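Long-range contact in transcription factor tau subunit sfc1 (Schizosaccharomyces pombe, PDB 4BJI), which binds boxA promoter DNA of tRNA and similar genes as part of the tauA domain of TFIIIC, which brings in RNA polymerase III: residues 84-92 with 104-112. Numbering follows the deposited sequence.
Sequences SGPFRDTYT and AAAYQALFF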
ATOM      1  N   SER A  84      -0.359  11.114  -2.471  1.00 10.28           N
ATOM      2  CA  SER A  84      -1.720  10.998  -2.965  1.00 10.20           C
ATOM      3  C   SER A  84      -1.700  10.030  -4.149  1.00  9.29           C
ATOM      4  O   SER A  84      -0.628   9.629  -4.599  1.00 10.07           O
ATOM      5  CB  SER A  84      -2.244  12.365  -3.372  1.00 11.29           C
ATOM      6  OG  SER A  84      -1.392  12.922  -4.348  1.00 12.95           O
ATOM      7  N   GLY A  85      -2.884   9.706  -4.660  1.00  9.58           N
ATOM      8  CA  GLY A  85      -3.001   8.846  -5.818  1.00  7.28           C
ATOM      9  C   GLY A  85      -3.059   7.364  -5.448  1.00  6.94           C
ATOM     10  O   GLY A  85      -3.147   7.005  -4.250  1.00  7.89           O
ATOM     11  N   PRO A  86      -2.997   6.497  -6.450  1.00  6.51           N
ATOM     12  CA  PRO A  86      -3.192   5.058  -6.241  1.00  6.26           C
ATOM     13  C   PRO A  86      -2.063   4.399  -5.473  1.00  7.26           C
ATOM     14  O   PRO A  86      -2.245   3.238  -5.046  1.00  6.11           O
ATOM     15  CB  PRO A  86      -3.311   4.491  -7.665  1.00  6.89           C
ATOM     16  CG  PRO A  86      -2.614   5.485  -8.532  1.00  8.89           C
ATOM     17  CD  PRO A  86      -2.852   6.842  -7.871  1.00  7.44           C
ATOM     18  N   PHE A  87      -0.920   5.083  -5.324  1.00  5.79           N
ATOM     19  CA  PHE A  87       0.194   4.603  -4.516  1.00  5.73           C
ATOM     20  C   PHE A  87       0.389   5.428  -3.240  1.00  5.87           C
ATOM     21  O   PHE A  87       1.433   5.362  -2.599  1.00  5.93           O
ATOM     22  CB  PHE A  87       1.482   4.495  -5.337  1.00  5.51           C
ATOM     23  CG  PHE A  87       1.297   3.652  -6.573  1.00  4.40           C
ATOM     24  CD1 PHE A  87       1.367   2.260  -6.503  1.00  6.36           C
ATOM     25  CD2 PHE A  87       1.016   4.230  -7.790  1.00  6.37           C
ATOM     26  CE1 PHE A  87       1.112   1.480  -7.625  1.00  6.93           C
ATOM     27  CE2 PHE A  87       0.780   3.419  -8.915  1.00  6.58           C
ATOM     28  CZ  PHE A  87       0.829   2.056  -8.811  1.00  6.00           C
ATOM     29  N   ARG A  88      -0.641   6.189  -2.844  1.00  8.11           N
ATOM     30  CA  ARG A  88      -0.578   7.012  -1.624  1.00  7.46           C
ATOM     31  C   ARG A  88      -0.067   6.207  -0.442  1.00  8.17           C
ATOM     32  O   ARG A  88      -0.498   5.092  -0.202  1.00  9.40           O
ATOM     33  CB  ARG A  88      -1.958   7.588  -1.325  1.00 10.05           C
ATOM     34  CG  ARG A  88      -2.060   8.404  -0.078  1.00 17.95           C
ATOM     35  CD  ARG A  88      -3.533   8.615   0.302  1.00 21.53           C
ATOM     36  NE  ARG A  88      -3.674   9.451   1.488  1.00 34.71           N
ATOM     37  CZ  ARG A  88      -4.849   9.839   1.943  1.00 42.83           C
ATOM     38  NH1 ARG A  88      -5.935   9.465   1.288  1.00 27.93           N
ATOM     39  NH2 ARG A  88      -4.938  10.598   3.028  1.00 55.20           N
ATOM     40  N   ASP A  89       0.809   6.831   0.301  1.00  7.62           N
ATOM     41  CA  ASP A  89       1.321   6.282   1.566  1.00  9.38           C
ATOM     42  C   ASP A  89       2.195   5.041   1.348  1.00  9.39           C
ATOM     43  O   ASP A  89       2.406   4.228   2.281  1.00 11.45           O
ATOM     44  CB  ASP A  89       0.173   5.986   2.547  1.00 10.73           C
ATOM     45  CG  ASP A  89      -0.514   7.241   3.004  1.00 18.52           C
ATOM     46  OD1 ASP A  89       0.184   8.232   3.255  1.00 21.68           O
ATOM     47  OD2 ASP A  89      -1.761   7.245   3.022  1.00 27.15           O
ATOM     48  N   THR A  90       2.759   4.898   0.139  1.00  6.61           N
ATOM     49  CA  THR A  90       3.785   3.913  -0.117  1.00  6.29           C
ATOM     50  C   THR A  90       5.120   4.554  -0.404  1.00  7.30           C
ATOM     51  O   THR A  90       5.191   5.641  -1.015  1.00  7.74           O
ATOM     52  CB  THR A  90       3.466   2.929  -1.276  1.00  6.98           C
ATOM     53  OG1 THR A  90       3.514   3.589  -2.556  1.00  6.59           O
ATOM     54  CG2 THR A  90       2.108   2.283  -1.070  1.00  7.21           C
ATOM     55  N   TYR A  91       6.167   3.877   0.050  1.00  5.86           N
ATOM     56  CA  TYR A  91       7.556   4.193  -0.255  1.00  6.95           C
ATOM     57  C   TYR A  91       7.982   3.351  -1.427  1.00  7.36           C
ATOM     58  O   TYR A  91       7.809   2.118  -1.425  1.00  6.74           O
ATOM     59  CB  TYR A  91       8.432   3.874   0.967  1.00  7.01           C
ATOM     60  CG  TYR A  91       8.112   4.745   2.152  1.00  7.78           C
ATOM     61  CD1 TYR A  91       7.096   4.406   3.034  1.00  8.53           C
ATOM     62  CD2 TYR A  91       8.800   5.930   2.369  1.00  9.96           C
ATOM     63  CE1 TYR A  91       6.747   5.232   4.097  1.00 11.46           C
ATOM     64  CE2 TYR A  91       8.465   6.747   3.442  1.00 10.33           C
ATOM     65  CZ  TYR A  91       7.438   6.373   4.300  1.00 12.36           C
ATOM     66  OH  TYR A  91       7.061   7.180   5.379  1.00 20.24           O
ATOM     67  N   THR A  92       8.496   4.002  -2.472  1.00  6.98           N
ATOM     68  CA  THR A  92       8.904   3.336  -3.722  1.00  6.38           C
ATOM     69  C   THR A  92      10.405   3.490  -3.910  1.00  7.24           C
ATOM     70  O   THR A  92      10.961   4.582  -3.736  1.00  7.94           O
ATOM     71  CB  THR A  92       8.169   3.979  -4.905  1.00  7.50           C
ATOM     72  OG1 THR A  92       6.743   3.847  -4.731  1.00  7.35           O
ATOM     73  CG2 THR A  92       8.578   3.314  -6.203  1.00  6.88           C
ATOM     74  N   ALA A 104       2.793  -3.050 -11.434  1.00  6.58           N
ATOM     75  CA  ALA A 104       2.615  -2.322 -10.194  1.00  6.44           C
ATOM     76  C   ALA A 104       1.164  -2.220  -9.733  1.00  6.36           C
ATOM     77  O   ALA A 104       0.910  -1.751  -8.621  1.00  6.79           O
ATOM     78  CB  ALA A 104       3.228  -0.950 -10.304  1.00  7.17           C
ATOM     79  N   ALA A 105       0.206  -2.690 -10.541  1.00  5.57           N
ATOM     80  CA  ALA A 105      -1.149  -2.843 -10.058  1.00  5.58           C
ATOM     81  C   ALA A 105      -1.182  -3.652  -8.761  1.00  6.63           C
ATOM     82  O   ALA A 105      -2.027  -3.393  -7.897  1.00  8.04           O
ATOM     83  CB  ALA A 105      -2.001  -3.554 -11.127  1.00  6.30           C
ATOM     84  N   ALA A 106      -0.264  -4.586  -8.601  1.00  5.66           N
ATOM     85  CA  ALA A 106      -0.223  -5.414  -7.403  1.00  7.53           C
ATOM     86  C   ALA A 106       0.183  -4.646  -6.127  1.00  7.28           C
ATOM     87  O   ALA A 106       0.006  -5.128  -5.016  1.00  7.48           O
ATOM     88  CB  ALA A 106       0.755  -6.550  -7.622  1.00 10.66           C
ATOM     89  N   TYR A 107       0.755  -3.448  -6.293  1.00  5.68           N
ATOM     90  CA  TYR A 107       1.298  -2.683  -5.184  1.00  6.28           C
ATOM     91  C   TYR A 107       0.449  -1.462  -4.853  1.00  6.88           C
ATOM     92  O   TYR A 107       0.774  -0.716  -3.926  1.00  6.64           O
ATOM     93  CB  TYR A 107       2.739  -2.235  -5.469  1.00  7.66           C
ATOM     94  CG  TYR A 107       3.635  -3.373  -5.866  1.00  8.78           C
ATOM     95  CD1 TYR A 107       3.646  -4.535  -5.127  1.00 11.23           C
ATOM     96  CD2 TYR A 107       4.389  -3.303  -7.020  1.00  9.09           C
ATOM     97  CE1 TYR A 107       4.447  -5.613  -5.511  1.00 13.59           C
ATOM     98  CE2 TYR A 107       5.185  -4.353  -7.407  1.00 10.83           C
ATOM     99  CZ  TYR A 107       5.188  -5.486  -6.659  1.00 13.71           C
ATOM    100  OH  TYR A 107       6.019  -6.525  -7.098  1.00 24.06           O
ATOM    101  N   GLN A 108      -0.645  -1.250  -5.586  1.00  5.55           N
ATOM    102  CA  GLN A 108      -1.525  -0.118  -5.291  1.00  5.61           C
ATOM    103  C   GLN A 108      -2.052  -0.191  -3.868  1.00  5.37           C
ATOM    104  O   GLN A 108      -2.261  -1.284  -3.328  1.00  6.29           O
ATOM    105  CB  GLN A 108      -2.695  -0.042  -6.269  1.00  5.96           C
ATOM    106  CG  GLN A 108      -2.236   0.350  -7.649  1.00  6.29           C
ATOM    107  CD  GLN A 108      -3.316   0.590  -8.675  1.00  5.48           C
ATOM    108  OE1 GLN A 108      -3.082   0.308  -9.866  1.00  6.34           O
ATOM    109  NE2 GLN A 108      -4.467   1.105  -8.272  1.00  5.68           N
ATOM    110  N   ALA A 109      -2.236   0.986  -3.266  1.00  6.12           N
ATOM    111  CA  ALA A 109      -2.715   1.163  -1.906  1.00  6.51           C
ATOM    112  C   ALA A 109      -4.117   1.699  -1.865  1.00  6.71           C
ATOM    113  O   ALA A 109      -4.465   2.610  -2.624  1.00  8.49           O
ATOM    114  CB  ALA A 109      -1.792   2.147  -1.182  1.00  8.70           C
ATOM    115  N   LEU A 110      -4.944   1.079  -1.020  1.00  9.15           N
ATOM    116  CA  LEU A 110      -6.298   1.572  -0.773  1.00  9.90           C
ATOM    117  C   LEU A 110      -6.375   2.057   0.661  1.00 10.06           C
ATOM    118  O   LEU A 110      -6.056   1.300   1.590  1.00 10.32           O
ATOM    119  CB  LEU A 110      -7.338   0.493  -1.045  1.00 12.19           C
ATOM    120  CG  LEU A 110      -7.474   0.054  -2.503  1.00 14.67           C
ATOM    121  CD1 LEU A 110      -6.724  -1.192  -2.714  1.00 17.37           C
ATOM    122  CD2 LEU A 110      -8.923  -0.151  -2.799  1.00 16.78           C
ATOM    123  N   PHE A 111      -6.746   3.328   0.834  1.00 11.71           N
ATOM    124  CA  PHE A 111      -6.836   3.973   2.138  1.00 14.28           C
ATOM    125  C   PHE A 111      -8.302   4.034   2.536  1.00 16.04           C
ATOM    126  O   PHE A 111      -9.189   4.306   1.691  1.00 15.97           O
ATOM    127  CB  PHE A 111      -6.279   5.414   2.098  1.00 16.93           C
ATOM    128  CG  PHE A 111      -6.640   6.247   3.305  1.00 25.01           C
ATOM    129  CD1 PHE A 111      -6.014   6.050   4.521  1.00 33.83           C
ATOM    130  CD2 PHE A 111      -7.595   7.239   3.203  1.00 30.42           C
ATOM    131  CE1 PHE A 111      -6.343   6.832   5.625  1.00 39.19           C
ATOM    132  CE2 PHE A 111      -7.932   8.019   4.296  1.00 39.33           C
ATOM    133  CZ  PHE A 111      -7.308   7.810   5.505  1.00 38.37           C
ATOM    134  N   PHE A 112      -8.564   3.804   3.815  1.00 14.81           N
ATOM    135  CA  PHE A 112      -9.915   3.835   4.331  1.00 14.14           C
ATOM    136  C   PHE A 112     -10.007   4.815   5.472  1.00 19.10           C
ATOM    137  O   PHE A 112      -9.202   4.772   6.399  1.00 21.94           O
ATOM    138  CB  PHE A 112     -10.345   2.440   4.766  1.00 14.06           C
ATOM    139  CG  PHE A 112     -10.348   1.471   3.638  1.00 11.61           C
ATOM    140  CD1 PHE A 112      -9.205   0.777   3.299  1.00 11.46           C
ATOM    141  CD2 PHE A 112     -11.471   1.333   2.853  1.00 11.94           C
ATOM    142  CE1 PHE A 112      -9.197  -0.055   2.201  1.00  9.68           C
ATOM    143  CE2 PHE A 112     -11.460   0.496   1.751  1.00 11.52           C
ATOM    144  CZ  PHE A 112     -10.336  -0.194   1.452  1.00  9.38           C
TER
HETATM  145  O   HOH W   1      -5.141   5.213  -3.188  1.00 19.29           O
HETATM  146  O   HOH W   2      -5.035   2.341  -5.627  1.00  8.42           O
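F87 lays one edge of its ring against the carbonyls of A104 and Y107, with CE1 3.4 Å from A104 O and that oxygen in the ring plane, where the slightly positive C-H groups suit a carbonyl. CG of Q108 approaches the same ring obliquely, 3.5 Å from CE1, and the A104 methyl lies near CZ. Because CG of F87 stands anti to the carbonyl carbon (chi1 -54°), a side chain whose CB points away from 104-112 swings its ring back against it. Replacing F87 with an alanine would probably open a gap beside the A104 methyl and Q108 CG and leave both carbonyls without the ring edge they face.

A109, on strand 109-111, joins the two segments by backbone and methyl. Its N-H donates to P86 O at 2.9 Å, a fairly straight bond (159°), while CB sits 3.4 Å from R88 O and also touches T90 CG2; alanine's short methyl suits this close approach. Two waters extend the link: one donates to both G85 O and A109 O, the other donates to P86 O and accepts from Q108 NE2. The amide of Q108 is further fixed by W169 N and T167 O.

At the outer end, R88 runs extended, bringing NH1 3.4 Å from F111 CD2 in a cation-pi contact, CZ over the ring face but offset toward its rim, the planes 43° apart. D89 OD2 forms a salt bridge with R88 NE at 3.3 Å, from well above the guanidinium plane on the same side as F111.

Near the centre of this DNA-binding domain of sfc1, successive beta turns 85-88 and 87-90, leading into strand 90-93 of the four-stranded sheet, thus meet the separate two-stranded sheet containing 109-111. The chemistry grades from buried apolar edges and a single direct backbone bond to a charged, more exposed periphery.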